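Local coordinates for protein transcriptional regulator PA3341 (PDB 2FBH) that probably binds DNA and regulates transcription as a winged helix-turn-helix protein of the MarR family, with zinc ions bound in this crystal, at residues 28-33 and 107-112; 36-41 and 70-75; 40-45 and 60-65; 52-57 and 93-98. All coordinates share one frame; numbering follows the deposited sequence. Where two conformers were deposited one is given.

Interaction 1 of 4, residues 28-33 and 107-112; sequences RRLSHL and ADIEAI. With ZN (zinc ion), chain C.
His32 meets zinc through ND1, at 2.2 Å, while the same ring turns its CE1 edge to Ile112. Ser31 belongs to this metal site too, but its OG stands farther off, 3.2 Å from the zinc, and also hydrogen-bonds Arg28 O. His32 CG lies between the backbone N and the carbonyl carbon (chi1 62°), and chi2 (-66°) then turns the ring. On the far side of the ring, NE2 donates to a water, which passes a weak bond on to Asp108 OD2; this is the polar link between the segments, with no direct hydrogen bond beside it. Leu33 CG lies over one face of the ring, toward its rim.

The rest is apolar. Ile112 uses both branches. Its CD1 approaches His32 CE1 tip to tip, in the ring plane, at 3.6 Å, and it also touches Leu30 CD2 at 3.7 Å. The other branch, CG2, presses on Arg29 CB at 3.4 Å and also meets Leu30 CD2. One turn earlier, Ile109 CG1 takes Leu33 CD1 at 3.8 Å. The guanidinium of Arg29 goes elsewhere, to salt bridges with Glu25 and Asp119.

The contact thus packs the end of helix 11-29 and the turn after it against helix 102-120, with helix 39-48 packed beside both: Leu30 reaches Trp40, and Ile109 reaches Leu43 and Leu44.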
loop_
_atom_site.group_PDB
_atom_site.type_symbol
_atom_site.label_atom_id
_atom_site.label_comp_id
_atom_site.label_asym_id
_atom_site.label_seq_id
_atom_site.Cartn_x
_atom_site.Cartn_y
_atom_site.Cartn_z
ATOM N N ARG A 28 -6.850 6.885 -10.623
ATOM C CA ARG A 28 -7.054 7.389 -12.010
ATOM C C ARG A 28 -8.533 7.510 -12.395
ATOM O O ARG A 28 -8.971 8.557 -12.890
ATOM C CB ARG A 28 -6.354 6.436 -12.976
ATOM C CG ARG A 28 -6.779 6.591 -14.457
ATOM C CD ARG A 28 -6.045 5.587 -15.407
ATOM N NE ARG A 28 -6.535 5.706 -16.762
ATOM C CZ ARG A 28 -5.988 6.544 -17.679
ATOM N NH1 ARG A 28 -6.440 6.617 -18.930
ATOM N NH2 ARG A 28 -5.005 7.304 -17.345
ATOM N N ARG A 29 -9.323 6.461 -12.140
ATOM C CA ARG A 29 -10.740 6.529 -12.521
ATOM C C ARG A 29 -11.561 7.479 -11.688
ATOM O O ARG A 29 -12.607 7.944 -12.177
ATOM C CB ARG A 29 -11.381 5.132 -12.653
ATOM C CG ARG A 29 -10.548 4.230 -13.637
ATOM C CD ARG A 29 -11.478 3.093 -14.087
ATOM N NE ARG A 29 -10.626 2.034 -14.596
ATOM C CZ ARG A 29 -11.127 0.882 -14.983
ATOM N NH1 ARG A 29 -12.448 0.715 -14.842
ATOM N NH2 ARG A 29 -10.297 -0.081 -15.422
ATOM N N LEU A 30 -11.053 7.816 -10.489
ATOM C CA LEU A 30 -11.727 8.734 -9.613
ATOM C C LEU A 30 -11.207 10.219 -9.731
ATOM O O LEU A 30 -11.738 11.096 -8.993
ATOM C CB LEU A 30 -11.617 8.309 -8.169
ATOM C CG LEU A 30 -12.340 6.980 -7.890
ATOM C CD1 LEU A 30 -12.084 6.488 -6.502
ATOM C CD2 LEU A 30 -13.908 7.092 -8.044
ATOM N N SER A 31 -10.215 10.452 -10.609
ATOM C CA SER A 31 -9.408 11.666 -10.598
ATOM C C SER A 31 -10.236 12.951 -10.914
ATOM O O SER A 31 -9.809 14.124 -10.550
ATOM C CB SER A 31 -8.181 11.546 -11.509
ATOM O OG SER A 31 -8.671 11.355 -12.825
ATOM N N HIS A 32 -11.401 12.758 -11.514
ATOM C CA HIS A 32 -12.282 13.876 -11.917
ATOM C C HIS A 32 -12.992 14.450 -10.693
ATOM O O HIS A 32 -13.542 15.565 -10.735
ATOM C CB HIS A 32 -13.260 13.456 -12.938
ATOM C CG HIS A 32 -14.210 12.396 -12.489
ATOM N ND1 HIS A 32 -13.804 11.115 -12.178
ATOM C CD2 HIS A 32 -15.552 12.422 -12.320
ATOM C CE1 HIS A 32 -14.863 10.401 -11.831
ATOM N NE2 HIS A 32 -15.938 11.163 -11.927
ATOM N N LEU A 33 -12.993 13.683 -9.609
ATOM C CA LEU A 33 -13.828 14.067 -8.450
ATOM C C LEU A 33 -13.101 15.050 -7.538
ATOM O O LEU A 33 -13.709 15.581 -6.601
ATOM C CB LEU A 33 -14.317 12.810 -7.657
ATOM C CG LEU A 33 -15.153 11.878 -8.504
ATOM C CD1 LEU A 33 -15.417 10.615 -7.709
ATOM C CD2 LEU A 33 -16.504 12.454 -8.944
ATOM N N ALA A 107 -22.257 7.003 -4.466
ATOM C CA ALA A 107 -22.788 6.117 -5.531
ATOM C C ALA A 107 -21.821 6.028 -6.744
ATOM O O ALA A 107 -21.584 4.929 -7.318
ATOM C CB ALA A 107 -24.141 6.615 -5.960
ATOM N N ASP A 108 -21.309 7.184 -7.185
ATOM C CA ASP A 108 -20.378 7.214 -8.270
ATOM C C ASP A 108 -19.064 6.526 -7.943
ATOM O O ASP A 108 -18.557 5.811 -8.769
ATOM C CB ASP A 108 -20.123 8.660 -8.774
ATOM C CG ASP A 108 -21.364 9.268 -9.434
ATOM O OD1 ASP A 108 -22.315 8.513 -9.712
ATOM O OD2 ASP A 108 -21.412 10.506 -9.635
ATOM N N ILE A 109 -18.526 6.758 -6.772
ATOM C CA ILE A 109 -17.290 6.103 -6.335
ATOM C C ILE A 109 -17.449 4.576 -6.277
ATOM O O ILE A 109 -16.586 3.826 -6.777
ATOM C CB ILE A 109 -16.874 6.634 -4.939
ATOM C CG1 ILE A 109 -16.566 8.159 -5.089
ATOM C CG2 ILE A 109 -15.620 5.855 -4.389
ATOM C CD1 ILE A 109 -16.147 8.735 -3.697
ATOM N N GLU A 110 -18.573 4.103 -5.732
ATOM C CA GLU A 110 -18.771 2.647 -5.720
ATOM C C GLU A 110 -18.917 2.063 -7.120
ATOM O O GLU A 110 -18.402 0.984 -7.379
ATOM C CB GLU A 110 -19.928 2.239 -4.822
ATOM C CG GLU A 110 -19.582 2.373 -3.363
ATOM C CD GLU A 110 -18.666 1.269 -2.861
ATOM O OE1 GLU A 110 -18.887 0.804 -1.736
ATOM O OE2 GLU A 110 -17.749 0.833 -3.586
ATOM N N ALA A 111 -19.611 2.760 -8.002
ATOM C CA ALA A 111 -19.810 2.264 -9.347
ATOM C C ALA A 111 -18.414 2.166 -10.007
ATOM O O ALA A 111 -18.072 1.180 -10.689
ATOM C CB ALA A 111 -20.733 3.164 -10.141
ATOM N N ILE A 112 -17.605 3.198 -9.778
ATOM C CA ILE A 112 -16.256 3.185 -10.433
ATOM C C ILE A 112 -15.359 2.109 -9.807
ATOM O O ILE A 112 -14.659 1.398 -10.529
ATOM C CB ILE A 112 -15.609 4.620 -10.346
ATOM C CG1 ILE A 112 -16.433 5.583 -11.216
ATOM C CG2 ILE A 112 -14.163 4.587 -10.751
ATOM C CD1 ILE A 112 -16.084 7.118 -10.988
HETATM ZN ZN ZN C . -11.781 10.897 -13.121
HETATM O O HOH W 1 -18.637 10.422 -11.584
#

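Interaction 2 of 4, residues 36-41 and 70-75; sequences SQARWL and ARLLDG
The guanidinium of Arg39 is sandwiched between Gln37 and Gly75. Gln37 NE2 lies over the centre of one face, 4.0 Å above the plane, and the carbonyl carbon of Gly75 lies over the opposite face, nearer the rim. Leu72 O approaches the group obliquely. Since Gly75 has no side chain, NH1 of Arg39 can come within 3.1 Å of Gly75 CA, flat against the helix backbone; none of these approaches is a hydrogen bond. The bend at chi3 (-66°) puts NE of Arg39 off the line of the preceding chain. Beyond it, one face of the guanidinium meets Gly75.

Leu72 is the apolar centre. Its CD2 is held between two aliphatic stems, Gln37 CG at 3.5 Å and Arg39 CG at 3.6 Å, and both chains run at a slant to it. The other methyl, CD1, rests on Ala38 CB at 3.8 Å. Arg39 CD meanwhile packs against Leu72 O. Gln37 and Ala38 are the two central residues of a type II' turn from Ser36 to Arg39, which brings all three side chains to the same helix.

Leu72 and Leu73 also reach Val42. The start of helix 39-48 is thereby joined to helix 66-78, the second helix of the helix-turn-helix and, as in other MarR proteins, probably the DNA-recognition helix.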
loop_
_atom_site.group_PDB
_atom_site.type_symbol
_atom_site.label_atom_id
_atom_site.label_comp_id
_atom_site.label_asym_id
_atom_site.label_seq_id
_atom_site.Cartn_x
_atom_site.Cartn_y
_atom_site.Cartn_z
ATOM N N SER A 36 -8.431 14.422 -3.507
ATOM C CA SER A 36 -7.021 14.190 -3.549
ATOM C C SER A 36 -6.565 13.574 -2.257
ATOM O O SER A 36 -7.328 13.500 -1.276
ATOM C CB SER A 36 -6.327 15.550 -3.665
ATOM O OG SER A 36 -6.931 16.407 -4.658
ATOM N N GLN A 37 -5.285 13.239 -2.223
ATOM C CA GLN A 37 -4.718 12.369 -1.195
ATOM C C GLN A 37 -5.686 11.199 -1.004
ATOM O O GLN A 37 -6.438 10.815 -1.961
ATOM C CB GLN A 37 -4.322 13.098 0.115
ATOM C CG GLN A 37 -4.978 14.471 0.396
ATOM C CD GLN A 37 -4.652 15.556 -0.643
ATOM O OE1 GLN A 37 -3.576 15.584 -1.223
ATOM N NE2 GLN A 37 -5.604 16.429 -0.889
ATOM N N ALA A 38 -5.686 10.608 0.177
ATOM C CA ALA A 38 -6.463 9.382 0.267
ATOM C C ALA A 38 -8.000 9.617 0.230
ATOM O O ALA A 38 -8.754 8.681 0.347
ATOM C CB ALA A 38 -6.026 8.562 1.501
ATOM N N ARG A 39 -8.470 10.841 -0.001
ATOM C CA ARG A 39 -9.780 11.239 0.535
ATOM C C ARG A 39 -10.927 10.383 0.053
ATOM O O ARG A 39 -11.837 10.071 0.819
ATOM C CB ARG A 39 -10.050 12.711 0.289
ATOM C CG ARG A 39 -8.941 13.445 0.931
ATOM C CD ARG A 39 -9.307 14.766 1.361
ATOM N NE ARG A 39 -9.631 15.652 0.282
ATOM C CZ ARG A 39 -9.437 16.966 0.387
ATOM N NH1 ARG A 39 -8.857 17.454 1.490
ATOM N NH2 ARG A 39 -9.791 17.790 -0.595
ATOM N N TRP A 40 -10.860 9.946 -1.191
ATOM C CA TRP A 40 -11.927 9.107 -1.735
ATOM C C TRP A 40 -12.002 7.725 -1.035
ATOM O O TRP A 40 -13.087 7.108 -0.986
ATOM C CB TRP A 40 -11.780 8.921 -3.239
ATOM C CG TRP A 40 -10.451 8.308 -3.753
ATOM C CD1 TRP A 40 -9.408 8.998 -4.358
ATOM C CD2 TRP A 40 -10.068 6.923 -3.769
ATOM N NE1 TRP A 40 -8.405 8.116 -4.699
ATOM C CE2 TRP A 40 -8.775 6.847 -4.348
ATOM C CE3 TRP A 40 -10.690 5.737 -3.355
ATOM C CZ2 TRP A 40 -8.093 5.613 -4.543
ATOM C CZ3 TRP A 40 -9.992 4.505 -3.531
ATOM C CH2 TRP A 40 -8.750 4.456 -4.122
ATOM N N LEU A 41 -10.870 7.291 -0.499
ATOM C CA LEU A 41 -10.720 5.990 0.183
ATOM C C LEU A 41 -11.308 5.995 1.616
ATOM O O LEU A 41 -11.792 4.995 2.101
ATOM C CB LEU A 41 -9.248 5.605 0.193
ATOM C CG LEU A 41 -8.785 4.148 0.239
ATOM C CD1 LEU A 41 -8.454 3.762 1.655
ATOM C CD2 LEU A 41 -9.810 3.177 -0.364
ATOM N N ALA A 70 -6.890 13.121 10.288
ATOM C CA ALA A 70 -7.532 14.376 10.726
ATOM C C ALA A 70 -7.531 15.407 9.594
ATOM O O ALA A 70 -8.538 16.057 9.396
ATOM C CB ALA A 70 -6.877 14.964 11.949
ATOM N N ARG A 71 -6.400 15.530 8.892
ATOM C CA ARG A 71 -6.298 16.404 7.697
ATOM C C ARG A 71 -7.216 16.005 6.569
ATOM O O ARG A 71 -7.857 16.876 5.992
ATOM C CB ARG A 71 -4.874 16.461 7.162
ATOM C CG ARG A 71 -3.853 16.917 8.173
ATOM C CD ARG A 71 -3.751 18.424 8.220
ATOM N NE ARG A 71 -2.626 18.898 9.030
ATOM C CZ ARG A 71 -1.465 19.364 8.563
ATOM N NH1 ARG A 71 -1.206 19.392 7.235
ATOM N NH2 ARG A 71 -0.561 19.812 9.433
ATOM N N LEU A 72 -7.235 14.700 6.203
ATOM C CA LEU A 72 -8.151 14.158 5.222
ATOM C C LEU A 72 -9.573 14.482 5.581
ATOM O O LEU A 72 -10.312 14.955 4.731
ATOM C CB LEU A 72 -7.989 12.612 5.097
ATOM C CG LEU A 72 -6.597 12.224 4.647
ATOM C CD1 LEU A 72 -6.533 10.684 4.606
ATOM C CD2 LEU A 72 -6.242 12.867 3.260
ATOM N N LEU A 73 -9.907 14.290 6.868
ATOM C CA LEU A 73 -11.279 14.525 7.312
ATOM C C LEU A 73 -11.608 16.044 7.197
ATOM O O LEU A 73 -12.730 16.364 6.839
ATOM C CB LEU A 73 -11.500 14.025 8.740
ATOM C CG LEU A 73 -11.587 12.489 8.868
ATOM C CD1 LEU A 73 -11.550 12.133 10.312
ATOM C CD2 LEU A 73 -12.875 11.927 8.191
ATOM N N ASP A 74 -10.657 16.928 7.539
ATOM C CA ASP A 74 -10.913 18.408 7.427
ATOM C C ASP A 74 -11.317 18.738 5.980
ATOM O O ASP A 74 -12.260 19.482 5.714
ATOM C CB ASP A 74 -9.658 19.252 7.695
ATOM C CG ASP A 74 -9.256 19.317 9.187
ATOM O OD1 ASP A 74 -10.091 19.010 10.056
ATOM O OD2 ASP A 74 -8.057 19.633 9.435
ATOM N N GLY A 75 -10.591 18.147 5.036
ATOM C CA GLY A 75 -10.922 18.279 3.640
ATOM C C GLY A 75 -12.325 17.838 3.298
ATOM O O GLY A 75 -13.063 18.584 2.684
#

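Interaction 3 of 4, residues 40-45 and 60-65; sequences WLVLLH and QSVGVE
Val42 and Val62 mark the closest backbone approach of helix 39-48 to the end of helix 55-62, their CA atoms 6.1 Å apart; Gly63, with a phi of 105°, then ends the helix. Val62 packs with both methyls. CG2 lies against Val42 CG2 at 3.9 Å and also sits over one face of the His45 ring, 4.0 Å above its plane and toward the rim. CG1 faces Val42 CG2 and Leu41 CD1, though Leu41 has two conformers.

The polar bond lies at the edge of that ring: His45 ND1 and Ser61 OG are 3.0 Å apart, with an angle of 145°, and either may be the donor. Ser61 O lies 3.2 Å from His45 CE1, well out of the ring plane. Val62 on the face and Ser61 at the edge help to hold the imidazole's rotation, together with the metal.

His45 and His49 bind a zinc ion. With ND1 occupied by Ser61, coordination through NE2 of His45 would be consistent, and Ser61 would then probably be a second-shell residue. His45 also packs on Thr13 of the second subunit, so this metal site lies where the helix-turn-helix domain of one chain meets the other chain.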
loop_
_atom_site.group_PDB
_atom_site.type_symbol
_atom_site.label_atom_id
_atom_site.label_comp_id
_atom_site.label_asym_id
_atom_site.label_seq_id
_atom_site.Cartn_x
_atom_site.Cartn_y
_atom_site.Cartn_z
ATOM N N TRP A 40 -10.860 9.946 -1.191
ATOM C CA TRP A 40 -11.927 9.107 -1.735
ATOM C C TRP A 40 -12.002 7.725 -1.035
ATOM O O TRP A 40 -13.087 7.108 -0.986
ATOM C CB TRP A 40 -11.780 8.921 -3.239
ATOM C CG TRP A 40 -10.451 8.308 -3.753
ATOM C CD1 TRP A 40 -9.408 8.998 -4.358
ATOM C CD2 TRP A 40 -10.068 6.923 -3.769
ATOM N NE1 TRP A 40 -8.405 8.116 -4.699
ATOM C CE2 TRP A 40 -8.775 6.847 -4.348
ATOM C CE3 TRP A 40 -10.690 5.737 -3.355
ATOM C CZ2 TRP A 40 -8.093 5.613 -4.543
ATOM C CZ3 TRP A 40 -9.992 4.505 -3.531
ATOM C CH2 TRP A 40 -8.750 4.456 -4.122
ATOM N N LEU A 41 -10.870 7.291 -0.499
ATOM C CA LEU A 41 -10.720 5.990 0.183
ATOM C C LEU A 41 -11.308 5.995 1.616
ATOM O O LEU A 41 -11.792 4.995 2.101
ATOM C CB LEU A 41 -9.248 5.605 0.193
ATOM C CG LEU A 41 -8.785 4.148 0.239
ATOM C CD1 LEU A 41 -8.454 3.762 1.655
ATOM C CD2 LEU A 41 -9.810 3.177 -0.364
ATOM N N VAL A 42 -11.269 7.160 2.260
ATOM C CA VAL A 42 -12.036 7.421 3.464
ATOM C C VAL A 42 -13.549 7.337 3.179
ATOM O O VAL A 42 -14.232 6.611 3.877
ATOM C CB VAL A 42 -11.599 8.790 4.107
ATOM C CG1 VAL A 42 -12.510 9.152 5.272
ATOM C CG2 VAL A 42 -10.095 8.703 4.595
ATOM N N LEU A 43 -14.060 8.058 2.142
ATOM C CA LEU A 43 -15.442 8.001 1.695
ATOM C C LEU A 43 -15.850 6.583 1.383
ATOM O O LEU A 43 -16.902 6.116 1.791
ATOM C CB LEU A 43 -15.610 8.821 0.423
ATOM C CG LEU A 43 -15.580 10.330 0.661
ATOM C CD1 LEU A 43 -15.942 11.033 -0.653
ATOM C CD2 LEU A 43 -16.638 10.793 1.812
ATOM N N LEU A 44 -14.964 5.872 0.681
ATOM C CA LEU A 44 -15.352 4.523 0.256
ATOM C C LEU A 44 -15.541 3.677 1.502
ATOM O O LEU A 44 -16.534 2.967 1.603
ATOM C CB LEU A 44 -14.270 3.936 -0.613
ATOM C CG LEU A 44 -14.727 3.266 -1.861
ATOM C CD1 LEU A 44 -13.618 2.320 -2.275
ATOM C CD2 LEU A 44 -16.115 2.617 -1.730
ATOM N N HIS A 45 -14.630 3.785 2.472
ATOM C CA HIS A 45 -14.733 2.995 3.676
ATOM C C HIS A 45 -15.929 3.380 4.559
ATOM O O HIS A 45 -16.584 2.519 5.164
ATOM C CB HIS A 45 -13.424 3.039 4.418
ATOM C CG HIS A 45 -12.347 2.206 3.761
ATOM N ND1 HIS A 45 -11.711 1.161 4.407
ATOM C CD2 HIS A 45 -11.838 2.229 2.502
ATOM C CE1 HIS A 45 -10.811 0.619 3.594
ATOM N NE2 HIS A 45 -10.870 1.248 2.432
ATOM N N GLN A 60 -7.332 3.019 11.167
ATOM C CA GLN A 60 -7.055 1.583 11.060
ATOM C C GLN A 60 -7.403 1.056 9.678
ATOM O O GLN A 60 -6.515 0.583 8.956
ATOM C CB GLN A 60 -7.756 0.785 12.176
ATOM C CG GLN A 60 -6.983 0.811 13.498
ATOM C CD GLN A 60 -7.739 0.246 14.718
ATOM O OE1 GLN A 60 -8.917 -0.189 14.634
ATOM N NE2 GLN A 60 -7.058 0.266 15.876
ATOM N N SER A 61 -8.661 1.189 9.272
ATOM C CA SER A 61 -9.113 0.516 8.063
ATOM C C SER A 61 -8.696 1.168 6.750
ATOM O O SER A 61 -8.513 0.466 5.752
ATOM C CB SER A 61 -10.627 0.228 8.109
ATOM O OG SER A 61 -11.433 1.173 7.444
ATOM N N VAL A 62 -8.584 2.498 6.750
ATOM C CA VAL A 62 -8.172 3.261 5.575
ATOM C C VAL A 62 -6.666 3.111 5.342
ATOM O O VAL A 62 -6.174 3.200 4.194
ATOM C CB VAL A 62 -8.508 4.737 5.770
ATOM C CG1 VAL A 62 -7.644 5.598 4.877
ATOM C CG2 VAL A 62 -9.986 4.961 5.508
ATOM N N GLY A 63 -5.959 2.992 6.467
ATOM C CA GLY A 63 -4.591 2.522 6.550
ATOM C C GLY A 63 -3.577 3.609 6.792
ATOM O O GLY A 63 -2.491 3.578 6.228
ATOM N N VAL A 64 -3.936 4.574 7.635
ATOM C CA VAL A 64 -3.226 5.838 7.702
ATOM C C VAL A 64 -3.161 6.158 9.175
ATOM O O VAL A 64 -4.034 5.707 9.948
ATOM C CB VAL A 64 -4.035 6.898 6.899
ATOM C CG1 VAL A 64 -4.941 7.704 7.803
ATOM C CG2 VAL A 64 -3.149 7.787 6.040
ATOM N N GLU A 65 -2.130 6.915 9.571
ATOM C CA GLU A 65 -1.966 7.428 10.944
ATOM C C GLU A 65 -3.102 8.399 11.265
ATOM O O GLU A 65 -3.634 9.036 10.356
ATOM C CB GLU A 65 -0.629 8.168 11.064
ATOM C CG GLU A 65 -0.105 8.419 12.488
ATOM C CD GLU A 65 1.092 9.372 12.506
ATOM O OE1 GLU A 65 1.323 10.026 11.471
ATOM O OE2 GLU A 65 1.791 9.480 13.544
#

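Interaction 4 of 4, residues 52-57 and 93-98; sequences SPTQRE and AKHIVL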
loop_
_atom_site.group_PDB
_atom_site.type_symbol
_atom_site.label_atom_id
_atom_site.label_comp_id
_atom_site.label_asym_id
_atom_site.label_seq_id
_atom_site.Cartn_x
_atom_site.Cartn_y
_atom_site.Cartn_z
ATOM N N SER A 52 -20.998 3.864 12.195
ATOM C CA SER A 52 -20.243 5.088 12.019
ATOM C C SER A 52 -18.991 4.933 12.845
ATOM O O SER A 52 -19.102 4.741 14.057
ATOM C CB SER A 52 -21.076 6.259 12.525
ATOM O OG SER A 52 -22.232 6.382 11.720
ATOM N N PRO A 53 -17.791 4.970 12.209
ATOM C CA PRO A 53 -16.566 4.689 12.948
ATOM C C PRO A 53 -16.093 5.862 13.784
ATOM O O PRO A 53 -16.429 7.029 13.525
ATOM C CB PRO A 53 -15.534 4.422 11.832
ATOM C CG PRO A 53 -15.998 5.379 10.718
ATOM C CD PRO A 53 -17.523 5.247 10.787
ATOM N N THR A 54 -15.277 5.578 14.778
ATOM C CA THR A 54 -14.552 6.667 15.414
ATOM C C THR A 54 -13.383 6.985 14.473
ATOM O O THR A 54 -13.135 6.236 13.547
ATOM C CB THR A 54 -13.960 6.230 16.737
ATOM O OG1 THR A 54 -12.980 5.187 16.513
ATOM C CG2 THR A 54 -15.077 5.711 17.642
ATOM N N GLN A 55 -12.635 8.048 14.764
ATOM C CA GLN A 55 -11.438 8.410 13.977
ATOM C C GLN A 55 -10.399 7.307 14.017
ATOM O O GLN A 55 -9.783 6.983 13.003
ATOM C CB GLN A 55 -10.853 9.769 14.438
ATOM C CG GLN A 55 -11.794 10.897 14.063
ATOM C CD GLN A 55 -11.151 12.318 13.851
ATOM O OE1 GLN A 55 -11.894 13.311 13.708
ATOM N NE2 GLN A 55 -9.806 12.399 13.789
ATOM N N ARG A 56 -10.246 6.718 15.200
ATOM C CA ARG A 56 -9.348 5.586 15.435
ATOM C C ARG A 56 -9.691 4.354 14.580
ATOM O O ARG A 56 -8.804 3.692 14.059
ATOM C CB ARG A 56 -9.331 5.230 16.929
ATOM C CG ARG A 56 -9.064 6.412 17.869
ATOM C CD ARG A 56 -8.740 5.958 19.312
ATOM N NE ARG A 56 -7.425 5.321 19.408
ATOM C CZ ARG A 56 -6.326 5.921 19.866
ATOM N NH1 ARG A 56 -5.177 5.264 19.902
ATOM N NH2 ARG A 56 -6.370 7.174 20.294
ATOM N N GLU A 57 -10.981 4.066 14.424
ATOM C CA GLU A 57 -11.424 2.928 13.635
ATOM C C GLU A 57 -11.187 3.162 12.135
ATOM O O GLU A 57 -10.731 2.286 11.387
ATOM C CB GLU A 57 -12.903 2.610 13.942
ATOM C CG GLU A 57 -13.139 1.996 15.351
ATOM C CD GLU A 57 -14.625 2.026 15.787
ATOM O OE1 GLU A 57 -15.394 2.842 15.228
ATOM O OE2 GLU A 57 -15.033 1.229 16.699
ATOM N N ALA A 93 -18.144 10.214 22.085
ATOM C CA ALA A 93 -17.008 10.566 21.241
ATOM C C ALA A 93 -17.529 10.902 19.856
ATOM O O ALA A 93 -18.671 10.599 19.502
ATOM C CB ALA A 93 -15.991 9.429 21.151
ATOM N N LYS A 94 -16.688 11.552 19.077
ATOM C CA LYS A 94 -17.100 11.929 17.748
ATOM C C LYS A 94 -16.961 10.689 16.849
ATOM O O LYS A 94 -15.927 9.961 16.892
ATOM C CB LYS A 94 -16.315 13.155 17.245
ATOM C CG LYS A 94 -17.058 14.496 17.406
ATOM C CD LYS A 94 -16.684 15.196 18.693
ATOM C CE LYS A 94 -15.196 15.549 18.724
ATOM N NZ LYS A 94 -14.630 15.411 20.112
ATOM N N HIS A 95 -18.034 10.436 16.094
ATOM C CA HIS A 95 -18.069 9.401 15.096
ATOM C C HIS A 95 -18.212 10.076 13.752
ATOM O O HIS A 95 -18.749 11.194 13.663
ATOM C CB HIS A 95 -19.226 8.459 15.369
ATOM C CG HIS A 95 -19.017 7.632 16.601
ATOM N ND1 HIS A 95 -19.184 8.140 17.878
ATOM C CD2 HIS A 95 -18.597 6.353 16.756
ATOM C CE1 HIS A 95 -18.901 7.195 18.763
ATOM N NE2 HIS A 95 -18.554 6.097 18.108
ATOM N N ILE A 96 -17.672 9.443 12.725
ATOM C CA ILE A 96 -17.627 10.114 11.433
ATOM C C ILE A 96 -18.808 9.612 10.660
ATOM O O ILE A 96 -19.011 8.428 10.529
ATOM C CB ILE A 96 -16.277 9.910 10.733
ATOM C CG1 ILE A 96 -15.180 10.481 11.639
ATOM C CG2 ILE A 96 -16.306 10.673 9.406
ATOM C CD1 ILE A 96 -14.221 9.526 12.021
ATOM N N VAL A 97 -19.642 10.511 10.196
ATOM C CA VAL A 97 -20.851 10.138 9.524
ATOM C C VAL A 97 -20.863 10.823 8.147
ATOM O O VAL A 97 -20.488 11.998 8.018
ATOM C CB VAL A 97 -22.102 10.603 10.348
ATOM C CG1 VAL A 97 -23.382 10.181 9.651
ATOM C CG2 VAL A 97 -22.033 10.049 11.788
ATOM N N LEU A 98 -21.360 10.126 7.135
ATOM C CA LEU A 98 -21.618 10.760 5.851
ATOM C C LEU A 98 -22.840 11.642 5.893
ATOM O O LEU A 98 -23.811 11.352 6.614
ATOM C CB LEU A 98 -21.884 9.697 4.765
ATOM C CG LEU A 98 -20.722 8.746 4.506
ATOM C CD1 LEU A 98 -21.198 7.488 3.706
ATOM C CD2 LEU A 98 -19.722 9.514 3.657
HETATM O O HOH W 2 -20.673 6.637 8.787
HETATM O O HOH W 3 -13.314 9.717 16.732
#
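His95 runs along the chain from Ser52 to Thr54. Its CB starts 3.6 Å from Pro53 O; farther out, Ser52 O lies at the ring edge, 3.2 Å from CD2, as a contact rather than a hydrogen bond, and at the tip NE2 touches the methyl CG2 of Thr54 at 3.5 Å. The side chains of His95 and Thr54 lie side by side and point the same way. On the other edge ND1 donates to Ala93 O of its own segment in a bent bond (132°), approaching from above the carbonyl plane. NE2 has a further partner in Arg91.

Pro53 O is the main backbone tie. It accepts Ile96 N at 2.8 Å, nearly straight and in line with the C=O, and the CA-H of His95 comes close to the same oxygen. Ile96 then sends CD1 across Gln55 CG at about a right angle, 3.5 Å away. Two waters help: one links Gln55 N to Lys94 O, another donates to Ile96 O.

Thr54 caps helix 55-62. Its OG1 accepts from Glu57 N at 3.1 Å, while Glu57 OE1 takes Thr54 N at 2.8 Å, a capping box.

The helix start and strand 95-98 of the wing are therefore held by one direct backbone bond, by water and by shape. Since ND1 donates and NE2 meets Arg91, His95 is probably neutral, with its proton on ND1.

Overall arrangement
From the N terminus, the end of helix 11-29 opens interaction 1, which closes last, at helix 102-120, and so encloses the other three. Interaction 2 starts in the turn leading into helix 39-48 and interaction 3 on the helix itself; they share Trp40 and Leu41. Next, 52-57 opens interaction 4; interaction 3 closes at the end of helix 55-62 and interaction 2 at helix 66-78, before strand 95-98 closes interaction 4, which thus crosses both. Interactions 2, 3 and 4 tie the three helices and the wing into a winged helix-turn-helix domain, with Leu73 touching Val42, Gln55 and Ile96. Interaction 1 joins that domain, through Leu30 on Trp40 and Ile109 on Leu43 and Leu44, to the long helices.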